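Local coordinates for peptidoglycan-recognition protein LC (Drosophila melanogaster, PDB 2F2L) that serves as an immune receptor that binds bacterial peptidoglycan through its extracellular domain and activates the imd/Relish pathway of the humoral response, at residues 18-23 with 82-87; 24-29 with 91-96; 30-35 with 63-68; 2-7 with 75-80. All blocks are in the same frame, centred on the assembly; numbering follows the deposited sequence.

Contact 3 is the buried one, its centre about 5 Å from the centre of the chain; contacts 1 and 2 are surface contacts, and contact 4 is partly buried at the edge strand 2-3. Contacts 2 and 3 share strand 24-31, contact 2 along residues 24-29 and contact 3 at its end, 30-31, while contacts 3 and 4 use the neighbouring strands 67-69 and 75-77. Contact 1 adjoins the helix turn of contact 2 through M84 and D94. The chemistry follows place: contact 1 mixes backbone bonds with a salt bridge, contact 2 relies on a water and thin apolar touches, contact 3 is apolar, and contact 4 is parallel strand pairing closed by an arginine.

Contact 1: 18-23 with 82-87; sequences PDLELP and NKMGAH. With SO4 (sulfate ion), chain E.
K83 crosses D19 obliquely to close a salt bridge. Its CB lies near P18 O, the chain bends at chi2 (-65°), and CD then comes 3.6 Å from P18 O. CE passes D19 OD1, and NZ ends 2.8 Å from that same D19 OD1, arriving from above the carboxylate plane. NZ also donates to I17 O and to O2 of a sulfate, probably from the crystallisation liquor, so three oxygens grip the ammonium. The backbones form a single bridge between D19 and K83: M84 N donates to P18 O at 2.9 Å, almost straight, and L20 N to N82 O at 3.0 Å. A water donates to both L20 O and N82 O. M84 holds the apolar side, its CE 3.8 Å from P18 CG and its CG 4.1 Å from L20 CD2. Two surface loops are thus tied together, one leading into strand 24-31 and the other into helix 91-94, with L20 resting on L98 of strand 98-102 and M84 on I91 of that helix.

Contact 2: 24-29 with 91-96; sequences VGLVIA and INYDSQ
L26 and V24 meet the end of segment 91-96 mainly at one atom, Q96 O. L26 CB lies 3.6 Å from Q96 O, and V24 CB 4.0 Å from it. The same oxygen accepts from a water at 2.6 Å, and that water in turn accepts from G25 N at 2.8 Å, bridging the two backbones where no direct hydrogen bond joins them. L26 CG stands anti to the backbone N (chi1 -178°), and beyond it CD2 comes 4.2 Å from Y93 CD1, approaching the ring obliquely. The short helix 91-94 and the turn after it lie beside strand 24-31 of the mixed sheet in this amidase-like PGRP domain. Bonds within 91-96 help hold the chain that presents Q96 O: Q96 N donates to Y93 O, and I91 O takes both S95 N and S95 OG. Q96 NE2 donates to N92 O at 2.8 Å, with that oxygen in its amide plane, folding the glutamine end back onto the helix. Farther out, L144 of helix 141-144 touches Y93, while L26 packs on R137 and T139 of strand 136-140.

Contact 3: 30-35 with 63-68; sequences LPTNSE and IAYNFL
Apolar touches carry this contact, and Y65 is at the middle of them. L30 CD1 comes 4.3 Å from Y65 CD1, and T32 CG2 lies 4.5 Å from Y65 CE2; both methyls approach the ring obliquely. A64 CB sits over the centre of one ring face, 4.1 Å above the plane, so the alanine just before the tyrosine also packs on it. T32 CG2 then meets L68 CD2 at 4.1 Å, the two side chains crossing at about a right angle. This methyl serves both partners because it stands anti to the carbonyl carbon, which puts OG1 between the backbone N and the carbonyl carbon (chi1 58°).

The polar bonds run within 30-35 or leave the pair. T32 OG1 donates to S34 OG at 2.8 Å, and S34 OG passes the chain on to E35 O at 2.9 Å. T32 OG1 also accepts from G104 N. On the other segment, N66 is held by G80 O, K83 O and S99 N.

Strand 98-102 lies between strands 24-31 and 67-69 in the sheet order, and S99 and A101 touch Y65 from it. The contact between the two segments therefore rests on apolar packing across that strand, with no hydrogen bond joining the pair, while the threonine hydroxyl is satisfied within its own turn and by the loop at G104.

Contact 4: 2-7 with 75-80; sequences FVERQQ and VYVGRG
V3 packs closely on Y76. Its CB lies 3.6 Å from Y76 CD1, and CG2 sits over the ring face, 4.1 Å from the centroid, in a CH-pi contact. CG2 is anti to the carbonyl carbon and CG1 anti to the backbone N (chi1 -179°), and both methyls reach the ring. On the other face of the sheet F2 and V75 lie side by side, F2 CE2 3.7 Å from V75 CG1, with V75 CB over the F2 ring and V77 CG2 at the ring edge.

Between the two layers run the backbone bonds of a parallel pairing, V3 N to V75 O at 2.8 Å and V77 N to V3 O at 3.0 Å. They add strand 2-3 to the outer side of strand 75-77, so that 2-3 is an edge strand of the mixed sheet in this amidase-type PGRP domain. L122 of helix 113-128 touches F2 and V75, and Q40 of helix 40-57 touches V3 and Y76, so a helix packs on each face.

The contact is thin at E4, which brings only OE1 to V77 CG2, at 3.7 Å, while its own N is held by Q7 OE1. R5 makes a separate polar tie. Its chain bends at chi3 (73°), which turns NE; NH1 donates to G78 O at 2.9 Å, the oxygen lying in the guanidinium plane, though NH1 stands well above the carbonyl plane. The same NH1 forms a salt bridge with D62.

Contact 1: 18-23 with 82-87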
loop_
_atom_site.group_PDB
_atom_site.type_symbol
_atom_site.label_atom_id
_atom_site.label_comp_id
_atom_site.label_asym_id
_atom_site.label_seq_id
_atom_site.Cartn_x
_atom_site.Cartn_y
_atom_site.Cartn_z
ATOM N N PRO A 18 -2.014 -18.786 -7.145
ATOM C CA PRO A 18 -2.789 -19.703 -7.995
ATOM C C PRO A 18 -4.174 -19.154 -8.343
ATOM O O PRO A 18 -4.752 -18.411 -7.563
ATOM C CB PRO A 18 -2.928 -20.960 -7.127
ATOM C CG PRO A 18 -1.954 -20.775 -5.993
ATOM C CD PRO A 18 -1.888 -19.313 -5.775
ATOM N N ASP A 19 -4.672 -19.508 -9.519
ATOM C CA ASP A 19 -6.032 -19.176 -9.918
ATOM C C ASP A 19 -7.029 -20.069 -9.193
ATOM O O ASP A 19 -6.776 -21.248 -8.968
ATOM C CB ASP A 19 -6.231 -19.401 -11.412
ATOM C CG ASP A 19 -5.371 -18.500 -12.276
ATOM O OD1 ASP A 19 -5.178 -17.317 -11.935
ATOM O OD2 ASP A 19 -4.927 -18.991 -13.333
ATOM N N LEU A 20 -8.182 -19.506 -8.868
ATOM C CA LEU A 20 -9.353 -20.310 -8.503
ATOM C C LEU A 20 -9.986 -21.040 -9.690
ATOM O O LEU A 20 -10.035 -20.506 -10.801
ATOM C CB LEU A 20 -10.428 -19.407 -7.921
ATOM C CG LEU A 20 -10.231 -18.870 -6.519
ATOM C CD1 LEU A 20 -11.300 -17.808 -6.265
ATOM C CD2 LEU A 20 -10.326 -20.000 -5.519
ATOM N N GLU A 21 -10.498 -22.246 -9.440
ATOM C CA GLU A 21 -11.464 -22.869 -10.343
ATOM C C GLU A 21 -12.806 -22.173 -10.126
ATOM O O GLU A 21 -13.337 -22.170 -9.008
ATOM C CB GLU A 21 -11.626 -24.362 -10.061
ATOM C CG GLU A 21 -10.343 -25.172 -10.114
ATOM C CD GLU A 21 -9.702 -25.175 -11.486
ATOM O OE1 GLU A 21 -10.446 -25.279 -12.487
ATOM O OE2 GLU A 21 -8.451 -25.085 -11.556
ATOM N N LEU A 22 -13.349 -21.578 -11.178
ATOM C CA LEU A 22 -14.591 -20.809 -11.068
ATOM C C LEU A 22 -15.747 -21.543 -11.759
ATOM O O LEU A 22 -15.518 -22.333 -12.648
ATOM C CB LEU A 22 -14.410 -19.422 -11.694
ATOM C CG LEU A 22 -13.289 -18.551 -11.117
ATOM C CD1 LEU A 22 -13.058 -17.345 -12.005
ATOM C CD2 LEU A 22 -13.589 -18.106 -9.687
ATOM N N PRO A 23 -16.997 -21.257 -11.359
ATOM C CA PRO A 23 -17.396 -20.362 -10.280
ATOM C C PRO A 23 -17.244 -21.040 -8.935
ATOM O O PRO A 23 -17.245 -22.275 -8.879
ATOM C CB PRO A 23 -18.881 -20.101 -10.578
ATOM C CG PRO A 23 -19.344 -21.339 -11.223
ATOM C CD PRO A 23 -18.167 -21.851 -12.030
ATOM N N ASN A 82 -10.362 -13.733 -9.403
ATOM C CA ASN A 82 -9.795 -14.877 -10.099
ATOM C C ASN A 82 -8.687 -15.591 -9.378
ATOM O O ASN A 82 -8.284 -16.651 -9.815
ATOM C CB ASN A 82 -9.287 -14.442 -11.464
ATOM C CG ASN A 82 -10.370 -13.844 -12.315
ATOM O OD1 ASN A 82 -11.523 -14.281 -12.282
ATOM N ND2 ASN A 82 -10.006 -12.841 -13.099
ATOM N N LYS A 83 -8.188 -15.014 -8.284
ATOM C CA LYS A 83 -7.040 -15.576 -7.567
ATOM C C LYS A 83 -7.435 -16.150 -6.206
ATOM O O LYS A 83 -8.293 -15.609 -5.511
ATOM C CB LYS A 83 -5.948 -14.511 -7.391
ATOM C CG LYS A 83 -5.258 -14.085 -8.683
ATOM C CD LYS A 83 -4.471 -15.234 -9.301
ATOM C CE LYS A 83 -3.556 -14.773 -10.424
ATOM N NZ LYS A 83 -2.856 -15.941 -11.038
ATOM N N MET A 84 -6.788 -17.253 -5.842
ATOM C CA MET A 84 -7.032 -17.913 -4.572
ATOM C C MET A 84 -6.575 -17.024 -3.388
ATOM O O MET A 84 -5.468 -16.461 -3.392
ATOM C CB MET A 84 -6.280 -19.236 -4.575
ATOM C CG MET A 84 -6.696 -20.224 -3.533
ATOM S SD MET A 84 -5.805 -21.786 -3.760
ATOM C CE MET A 84 -4.264 -21.378 -2.998
ATOM N N GLY A 85 -7.463 -16.859 -2.413
ATOM C CA GLY A 85 -7.151 -16.153 -1.196
ATOM C C GLY A 85 -6.423 -17.039 -0.213
ATOM O O GLY A 85 -6.128 -18.203 -0.500
ATOM N N ALA A 86 -6.113 -16.466 0.947
ATOM C CA ALA A 86 -5.392 -17.170 2.003
ATOM C C ALA A 86 -6.069 -16.925 3.360
ATOM O O ALA A 86 -5.442 -16.942 4.416
ATOM C CB ALA A 86 -3.953 -16.714 2.022
ATOM N N HIS A 87 -7.378 -16.749 3.302
ATOM C CA HIS A 87 -8.166 -16.313 4.440
ATOM C C HIS A 87 -8.368 -17.398 5.506
ATOM O O HIS A 87 -8.297 -17.098 6.683
ATOM C CB HIS A 87 -9.504 -15.721 3.962
ATOM C CG HIS A 87 -10.205 -16.552 2.936
ATOM N ND1 HIS A 87 -9.836 -16.562 1.606
ATOM C CD2 HIS A 87 -11.240 -17.417 3.049
ATOM C CE1 HIS A 87 -10.625 -17.392 0.943
ATOM N NE2 HIS A 87 -11.485 -17.924 1.796
HETATM S S SO4 E . -2.108 -16.929 -14.946
HETATM O O1 SO4 E . -2.732 -18.226 -14.697
HETATM O O2 SO4 E . -1.946 -16.185 -13.695
HETATM O O3 SO4 E . -2.933 -16.153 -15.866
HETATM O O4 SO4 E . -0.787 -17.142 -15.534
HETATM O O HOH W 1 -9.363 -18.275 -11.918
#

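Contact 2: 24-29 with 91-96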
loop_
_atom_site.group_PDB
_atom_site.type_symbol
_atom_site.label_atom_id
_atom_site.label_comp_id
_atom_site.label_asym_id
_atom_site.label_seq_id
_atom_site.Cartn_x
_atom_site.Cartn_y
_atom_site.Cartn_z
ATOM N N VAL A 24 -17.111 -20.254 -7.869
ATOM C CA VAL A 24 -17.112 -20.806 -6.505
ATOM C C VAL A 24 -18.536 -20.963 -5.982
ATOM O O VAL A 24 -19.439 -20.187 -6.337
ATOM C CB VAL A 24 -16.260 -19.961 -5.487
ATOM C CG1 VAL A 24 -14.809 -19.827 -5.972
ATOM C CG2 VAL A 24 -16.875 -18.604 -5.187
ATOM N N GLY A 25 -18.733 -21.964 -5.131
ATOM C CA GLY A 25 -20.031 -22.196 -4.494
ATOM C C GLY A 25 -20.100 -21.627 -3.087
ATOM O O GLY A 25 -21.132 -21.718 -2.416
ATOM N N LEU A 26 -19.003 -21.018 -2.651
ATOM C CA LEU A 26 -18.873 -20.571 -1.267
ATOM C C LEU A 26 -18.212 -19.191 -1.160
ATOM O O LEU A 26 -17.149 -18.951 -1.742
ATOM C CB LEU A 26 -18.054 -21.592 -0.491
ATOM C CG LEU A 26 -17.837 -21.336 1.001
ATOM C CD1 LEU A 26 -19.149 -21.370 1.743
ATOM C CD2 LEU A 26 -16.880 -22.377 1.559
ATOM N N VAL A 27 -18.842 -18.300 -0.408
ATOM C CA VAL A 27 -18.289 -16.980 -0.106
ATOM C C VAL A 27 -18.208 -16.858 1.409
ATOM O O VAL A 27 -19.185 -17.163 2.110
ATOM C CB VAL A 27 -19.160 -15.844 -0.707
ATOM C CG1 VAL A 27 -18.565 -14.466 -0.394
ATOM C CG2 VAL A 27 -19.292 -16.034 -2.192
ATOM N N ILE A 28 -17.050 -16.433 1.924
ATOM C CA ILE A 28 -16.783 -16.423 3.370
ATOM C C ILE A 28 -16.563 -15.006 3.890
ATOM O O ILE A 28 -15.750 -14.232 3.333
ATOM C CB ILE A 28 -15.545 -17.282 3.711
ATOM C CG1 ILE A 28 -15.799 -18.747 3.333
ATOM C CG2 ILE A 28 -15.218 -17.214 5.197
ATOM C CD1 ILE A 28 -14.533 -19.569 3.219
ATOM N N ALA A 29 -17.285 -14.664 4.958
ATOM C CA ALA A 29 -17.146 -13.352 5.581
ATOM C C ALA A 29 -16.170 -13.422 6.756
ATOM O O ALA A 29 -16.138 -14.408 7.486
ATOM C CB ALA A 29 -18.493 -12.815 6.018
ATOM N N ILE A 91 -6.186 -25.116 2.586
ATOM C CA ILE A 91 -6.228 -25.184 1.116
ATOM C C ILE A 91 -7.590 -25.672 0.591
ATOM O O ILE A 91 -8.017 -25.273 -0.487
ATOM C CB ILE A 91 -5.056 -26.057 0.549
ATOM C CG1 ILE A 91 -4.940 -25.925 -0.982
ATOM C CG2 ILE A 91 -5.208 -27.550 0.958
ATOM C CD1 ILE A 91 -4.715 -24.518 -1.475
ATOM N N ASN A 92 -8.262 -26.525 1.358
ATOM C CA ASN A 92 -9.583 -27.033 0.984
ATOM C C ASN A 92 -10.597 -25.898 0.864
ATOM O O ASN A 92 -11.276 -25.767 -0.144
ATOM C CB ASN A 92 -10.080 -28.048 2.020
ATOM C CG ASN A 92 -9.250 -29.301 2.049
ATOM O OD1 ASN A 92 -8.702 -29.727 1.026
ATOM N ND2 ASN A 92 -9.147 -29.910 3.226
ATOM N N TYR A 93 -10.672 -25.063 1.893
ATOM C CA TYR A 93 -11.557 -23.902 1.877
ATOM C C TYR A 93 -11.083 -22.816 0.911
ATOM O O TYR A 93 -11.865 -22.326 0.081
ATOM C CB TYR A 93 -11.714 -23.327 3.294
ATOM C CG TYR A 93 -12.623 -24.155 4.181
ATOM C CD1 TYR A 93 -13.932 -24.443 3.790
ATOM C CD2 TYR A 93 -12.190 -24.637 5.413
ATOM C CE1 TYR A 93 -14.782 -25.193 4.594
ATOM C CE2 TYR A 93 -13.044 -25.392 6.236
ATOM C CZ TYR A 93 -14.336 -25.668 5.810
ATOM O OH TYR A 93 -15.206 -26.411 6.596
ATOM N N ASP A 94 -9.809 -22.439 1.035
ATOM C CA ASP A 94 -9.233 -21.332 0.261
ATOM C C ASP A 94 -9.282 -21.581 -1.245
ATOM O O ASP A 94 -9.468 -20.638 -2.012
ATOM C CB ASP A 94 -7.787 -21.029 0.699
ATOM C CG ASP A 94 -7.705 -20.433 2.098
ATOM O OD1 ASP A 94 -8.665 -19.733 2.516
ATOM O OD2 ASP A 94 -6.680 -20.658 2.793
ATOM N N SER A 95 -9.145 -22.837 -1.666
ATOM C CA SER A 95 -9.214 -23.179 -3.090
ATOM C C SER A 95 -10.659 -23.245 -3.647
ATOM O O SER A 95 -10.858 -23.392 -4.855
ATOM C CB SER A 95 -8.495 -24.501 -3.351
ATOM O OG SER A 95 -9.247 -25.591 -2.834
ATOM N N GLN A 96 -11.652 -23.151 -2.766
ATOM C CA GLN A 96 -13.055 -23.344 -3.149
ATOM C C GLN A 96 -13.972 -22.227 -2.657
ATOM O O GLN A 96 -15.181 -22.419 -2.522
ATOM C CB GLN A 96 -13.532 -24.696 -2.625
ATOM C CG GLN A 96 -12.749 -25.844 -3.209
ATOM C CD GLN A 96 -13.237 -27.178 -2.743
ATOM O OE1 GLN A 96 -14.014 -27.830 -3.441
ATOM N NE2 GLN A 96 -12.780 -27.615 -1.567
HETATM O O HOH W 2 -16.826 -23.724 -4.112
#

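Contact 3: 30-35 with 63-68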
loop_
_atom_site.group_PDB
_atom_site.type_symbol
_atom_site.label_atom_id
_atom_site.label_comp_id
_atom_site.label_asym_id
_atom_site.label_seq_id
_atom_site.Cartn_x
_atom_site.Cartn_y
_atom_site.Cartn_z
ATOM N N LEU A 30 -15.344 -12.393 6.887
ATOM C CA LEU A 30 -14.357 -12.317 7.953
ATOM C C LEU A 30 -14.195 -10.865 8.424
ATOM O O LEU A 30 -14.386 -9.935 7.646
ATOM C CB LEU A 30 -12.980 -12.830 7.498
ATOM C CG LEU A 30 -12.828 -14.169 6.778
ATOM C CD1 LEU A 30 -12.795 -13.982 5.273
ATOM C CD2 LEU A 30 -11.562 -14.864 7.231
ATOM N N PRO A 31 -13.827 -10.674 9.698
ATOM C CA PRO A 31 -13.419 -9.352 10.166
ATOM C C PRO A 31 -11.930 -9.124 9.881
ATOM O O PRO A 31 -11.164 -10.087 9.818
ATOM C CB PRO A 31 -13.676 -9.439 11.669
ATOM C CG PRO A 31 -13.366 -10.871 11.983
ATOM C CD PRO A 31 -13.770 -11.671 10.775
ATOM N N THR A 32 -11.507 -7.878 9.713
ATOM C CA THR A 32 -10.065 -7.625 9.580
ATOM C C THR A 32 -9.411 -7.519 10.963
ATOM O O THR A 32 -8.190 -7.653 11.095
ATOM C CB THR A 32 -9.757 -6.344 8.736
ATOM O OG1 THR A 32 -10.379 -5.200 9.334
ATOM C CG2 THR A 32 -10.241 -6.502 7.329
ATOM N N ASN A 33 -10.233 -7.272 11.987
ATOM C CA ASN A 33 -9.767 -6.933 13.339
ATOM C C ASN A 33 -8.784 -5.771 13.381
ATOM O O ASN A 33 -7.930 -5.693 14.259
ATOM C CB ASN A 33 -9.201 -8.177 14.044
ATOM C CG ASN A 33 -10.256 -9.239 14.263
ATOM O OD1 ASN A 33 -11.389 -8.917 14.622
ATOM N ND2 ASN A 33 -9.901 -10.510 14.032
ATOM N N SER A 34 -8.932 -4.852 12.435
ATOM C CA SER A 34 -8.231 -3.592 12.440
ATOM C C SER A 34 -9.237 -2.553 12.919
ATOM O O SER A 34 -10.434 -2.844 13.008
ATOM C CB SER A 34 -7.746 -3.251 11.027
ATOM O OG SER A 34 -8.826 -2.981 10.145
ATOM N N GLU A 35 -8.765 -1.348 13.221
ATOM C CA GLU A 35 -9.656 -0.198 13.353
ATOM C C GLU A 35 -10.501 -0.067 12.092
ATOM O O GLU A 35 -10.097 -0.516 11.026
ATOM C CB GLU A 35 -8.861 1.089 13.578
ATOM C CG GLU A 35 -8.514 1.341 15.036
ATOM C CD GLU A 35 -7.361 2.307 15.217
ATOM O OE1 GLU A 35 -7.579 3.417 15.755
ATOM O OE2 GLU A 35 -6.227 1.954 14.822
ATOM N N ILE A 63 -2.058 -9.465 0.451
ATOM C CA ILE A 63 -3.235 -9.323 1.304
ATOM C C ILE A 63 -4.093 -10.582 1.176
ATOM O O ILE A 63 -4.226 -11.149 0.086
ATOM C CB ILE A 63 -4.028 -8.028 0.976
ATOM C CG1 ILE A 63 -4.967 -7.673 2.128
ATOM C CG2 ILE A 63 -4.721 -8.121 -0.417
ATOM C CD1 ILE A 63 -5.298 -6.206 2.206
ATOM N N ALA A 64 -4.638 -11.051 2.297
ATOM C CA ALA A 64 -5.152 -12.411 2.378
ATOM C C ALA A 64 -6.485 -12.607 1.647
ATOM O O ALA A 64 -6.879 -13.752 1.380
ATOM C CB ALA A 64 -5.269 -12.859 3.864
ATOM N N TYR A 65 -7.150 -11.506 1.289
ATOM C CA TYR A 65 -8.563 -11.537 0.913
ATOM C C TYR A 65 -8.830 -11.190 -0.547
ATOM O O TYR A 65 -8.088 -10.457 -1.178
ATOM C CB TYR A 65 -9.370 -10.582 1.800
ATOM C CG TYR A 65 -8.999 -10.634 3.256
ATOM C CD1 TYR A 65 -9.372 -11.700 4.058
ATOM C CD2 TYR A 65 -8.261 -9.614 3.822
ATOM C CE1 TYR A 65 -8.996 -11.747 5.402
ATOM C CE2 TYR A 65 -7.892 -9.644 5.129
ATOM C CZ TYR A 65 -8.246 -10.702 5.921
ATOM O OH TYR A 65 -7.857 -10.655 7.235
ATOM N N ASN A 66 -9.934 -11.714 -1.073
ATOM C CA ASN A 66 -10.340 -11.369 -2.428
ATOM C C ASN A 66 -10.829 -9.923 -2.544
ATOM O O ASN A 66 -10.430 -9.207 -3.457
ATOM C CB ASN A 66 -11.369 -12.364 -2.939
ATOM C CG ASN A 66 -10.796 -13.760 -3.039
ATOM O OD1 ASN A 66 -11.013 -14.573 -2.147
ATOM N ND2 ASN A 66 -10.034 -14.038 -4.112
ATOM N N PHE A 67 -11.664 -9.509 -1.602
ATOM C CA PHE A 67 -12.196 -8.137 -1.552
ATOM C C PHE A 67 -12.289 -7.743 -0.114
ATOM O O PHE A 67 -12.442 -8.608 0.734
ATOM C CB PHE A 67 -13.587 -8.059 -2.201
ATOM C CG PHE A 67 -13.569 -8.353 -3.665
ATOM C CD1 PHE A 67 -13.221 -7.371 -4.570
ATOM C CD2 PHE A 67 -13.840 -9.626 -4.134
ATOM C CE1 PHE A 67 -13.175 -7.647 -5.930
ATOM C CE2 PHE A 67 -13.790 -9.910 -5.486
ATOM C CZ PHE A 67 -13.461 -8.924 -6.380
ATOM N N LEU A 68 -12.168 -6.445 0.151
ATOM C CA LEU A 68 -12.358 -5.879 1.474
ATOM C C LEU A 68 -13.444 -4.792 1.398
ATOM O O LEU A 68 -13.469 -4.007 0.460
ATOM C CB LEU A 68 -11.056 -5.286 2.019
ATOM C CG LEU A 68 -9.882 -6.287 2.154
ATOM C CD1 LEU A 68 -8.983 -6.224 0.933
ATOM C CD2 LEU A 68 -9.063 -6.016 3.413
#

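Contact 4: 2-7 with 75-80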
loop_
_atom_site.group_PDB
_atom_site.type_symbol
_atom_site.label_atom_id
_atom_site.label_comp_id
_atom_site.label_asym_id
_atom_site.label_seq_id
_atom_site.Cartn_x
_atom_site.Cartn_y
_atom_site.Cartn_z
ATOM N N PHE A 2 -15.638 0.565 -6.705
ATOM C CA PHE A 2 -14.447 -0.304 -6.490
ATOM C C PHE A 2 -13.174 0.527 -6.401
ATOM O O PHE A 2 -12.919 1.359 -7.257
ATOM C CB PHE A 2 -14.228 -1.298 -7.625
ATOM C CG PHE A 2 -15.109 -2.518 -7.567
ATOM C CD1 PHE A 2 -16.382 -2.496 -8.127
ATOM C CD2 PHE A 2 -14.651 -3.692 -7.000
ATOM C CE1 PHE A 2 -17.199 -3.630 -8.100
ATOM C CE2 PHE A 2 -15.454 -4.829 -6.971
ATOM C CZ PHE A 2 -16.728 -4.798 -7.521
ATOM N N VAL A 3 -12.365 0.281 -5.382
ATOM C CA VAL A 3 -11.074 0.954 -5.251
ATOM C C VAL A 3 -10.010 -0.066 -5.636
ATOM O O VAL A 3 -9.823 -1.078 -4.956
ATOM C CB VAL A 3 -10.864 1.529 -3.855
ATOM C CG1 VAL A 3 -9.515 2.239 -3.751
ATOM C CG2 VAL A 3 -12.003 2.504 -3.527
ATOM N N GLU A 4 -9.372 0.186 -6.771
ATOM C CA GLU A 4 -8.440 -0.748 -7.360
ATOM C C GLU A 4 -7.170 -0.749 -6.522
ATOM O O GLU A 4 -6.892 0.186 -5.776
ATOM C CB GLU A 4 -8.118 -0.381 -8.819
ATOM C CG GLU A 4 -9.313 -0.249 -9.758
ATOM C CD GLU A 4 -10.070 -1.560 -9.935
ATOM O OE1 GLU A 4 -9.448 -2.663 -9.797
ATOM O OE2 GLU A 4 -11.294 -1.480 -10.204
ATOM N N ARG A 5 -6.417 -1.830 -6.652
ATOM C CA ARG A 5 -5.169 -2.027 -5.923
ATOM C C ARG A 5 -4.245 -0.810 -6.012
ATOM O O ARG A 5 -3.683 -0.369 -5.009
ATOM C CB ARG A 5 -4.469 -3.245 -6.494
ATOM C CG ARG A 5 -5.045 -4.556 -5.991
ATOM C CD ARG A 5 -4.361 -5.717 -6.640
ATOM N NE ARG A 5 -3.016 -5.894 -6.115
ATOM C CZ ARG A 5 -2.689 -6.651 -5.070
ATOM N NH1 ARG A 5 -3.620 -7.315 -4.398
ATOM N NH2 ARG A 5 -1.420 -6.729 -4.687
ATOM N N GLN A 6 -4.082 -0.285 -7.226
ATOM C CA GLN A 6 -3.227 0.879 -7.455
ATOM C C GLN A 6 -3.677 2.094 -6.623
ATOM O O GLN A 6 -2.831 2.858 -6.116
ATOM C CB GLN A 6 -3.121 1.222 -8.960
ATOM C CG GLN A 6 -4.472 1.272 -9.742
ATOM C CD GLN A 6 -4.865 -0.064 -10.458
ATOM O OE1 GLN A 6 -4.639 -1.171 -9.937
ATOM N NE2 GLN A 6 -5.479 0.063 -11.655
ATOM N N GLN A 7 -4.996 2.262 -6.467
ATOM C CA GLN A 7 -5.512 3.393 -5.709
ATOM C C GLN A 7 -5.219 3.250 -4.217
ATOM O O GLN A 7 -5.192 4.259 -3.521
ATOM C CB GLN A 7 -7.013 3.577 -5.898
ATOM C CG GLN A 7 -7.483 3.808 -7.320
ATOM C CD GLN A 7 -9.020 3.782 -7.422
ATOM O OE1 GLN A 7 -9.615 2.816 -7.931
ATOM N NE2 GLN A 7 -9.663 4.840 -6.919
ATOM N N VAL A 75 -15.815 -1.066 -2.096
ATOM C CA VAL A 75 -15.179 -2.373 -2.199
ATOM C C VAL A 75 -13.709 -2.182 -2.614
ATOM O O VAL A 75 -13.423 -1.616 -3.676
ATOM C CB VAL A 75 -15.886 -3.267 -3.248
ATOM C CG1 VAL A 75 -15.244 -4.661 -3.311
ATOM C CG2 VAL A 75 -17.386 -3.392 -2.937
ATOM N N TYR A 76 -12.798 -2.646 -1.765
ATOM C CA TYR A 76 -11.346 -2.538 -2.004
ATOM C C TYR A 76 -10.881 -3.851 -2.609
ATOM O O TYR A 76 -11.113 -4.907 -2.057
ATOM C CB TYR A 76 -10.623 -2.192 -0.691
ATOM C CG TYR A 76 -10.992 -0.798 -0.286
ATOM C CD1 TYR A 76 -10.161 0.261 -0.568
ATOM C CD2 TYR A 76 -12.230 -0.525 0.288
ATOM C CE1 TYR A 76 -10.518 1.560 -0.247
ATOM C CE2 TYR A 76 -12.608 0.771 0.607
ATOM C CZ TYR A 76 -11.750 1.815 0.323
ATOM O OH TYR A 76 -12.094 3.109 0.619
ATOM N N VAL A 77 -10.274 -3.773 -3.781
ATOM C CA VAL A 77 -9.835 -4.966 -4.469
ATOM C C VAL A 77 -8.587 -5.525 -3.762
ATOM O O VAL A 77 -7.578 -4.820 -3.591
ATOM C CB VAL A 77 -9.552 -4.694 -5.967
ATOM C CG1 VAL A 77 -9.144 -5.985 -6.666
ATOM C CG2 VAL A 77 -10.794 -4.092 -6.654
ATOM N N GLY A 78 -8.690 -6.783 -3.346
ATOM C CA GLY A 78 -7.597 -7.515 -2.732
ATOM C C GLY A 78 -6.985 -8.369 -3.819
ATOM O O GLY A 78 -6.415 -7.846 -4.766
ATOM N N ARG A 79 -7.141 -9.682 -3.709
ATOM C CA ARG A 79 -6.681 -10.593 -4.756
ATOM C C ARG A 79 -7.650 -10.678 -5.935
ATOM O O ARG A 79 -7.333 -11.278 -6.967
ATOM C CB ARG A 79 -6.468 -11.983 -4.184
ATOM C CG ARG A 79 -5.511 -11.998 -3.020
ATOM C CD ARG A 79 -5.017 -13.395 -2.698
ATOM N NE ARG A 79 -4.094 -13.350 -1.564
ATOM C CZ ARG A 79 -3.321 -14.352 -1.160
ATOM N NH1 ARG A 79 -3.349 -15.528 -1.777
ATOM N NH2 ARG A 79 -2.499 -14.168 -0.129
ATOM N N GLY A 80 -8.849 -10.127 -5.773
ATOM C CA GLY A 80 -9.822 -10.089 -6.857
ATOM C C GLY A 80 -10.598 -11.376 -7.049
ATOM O O GLY A 80 -10.543 -12.287 -6.220
#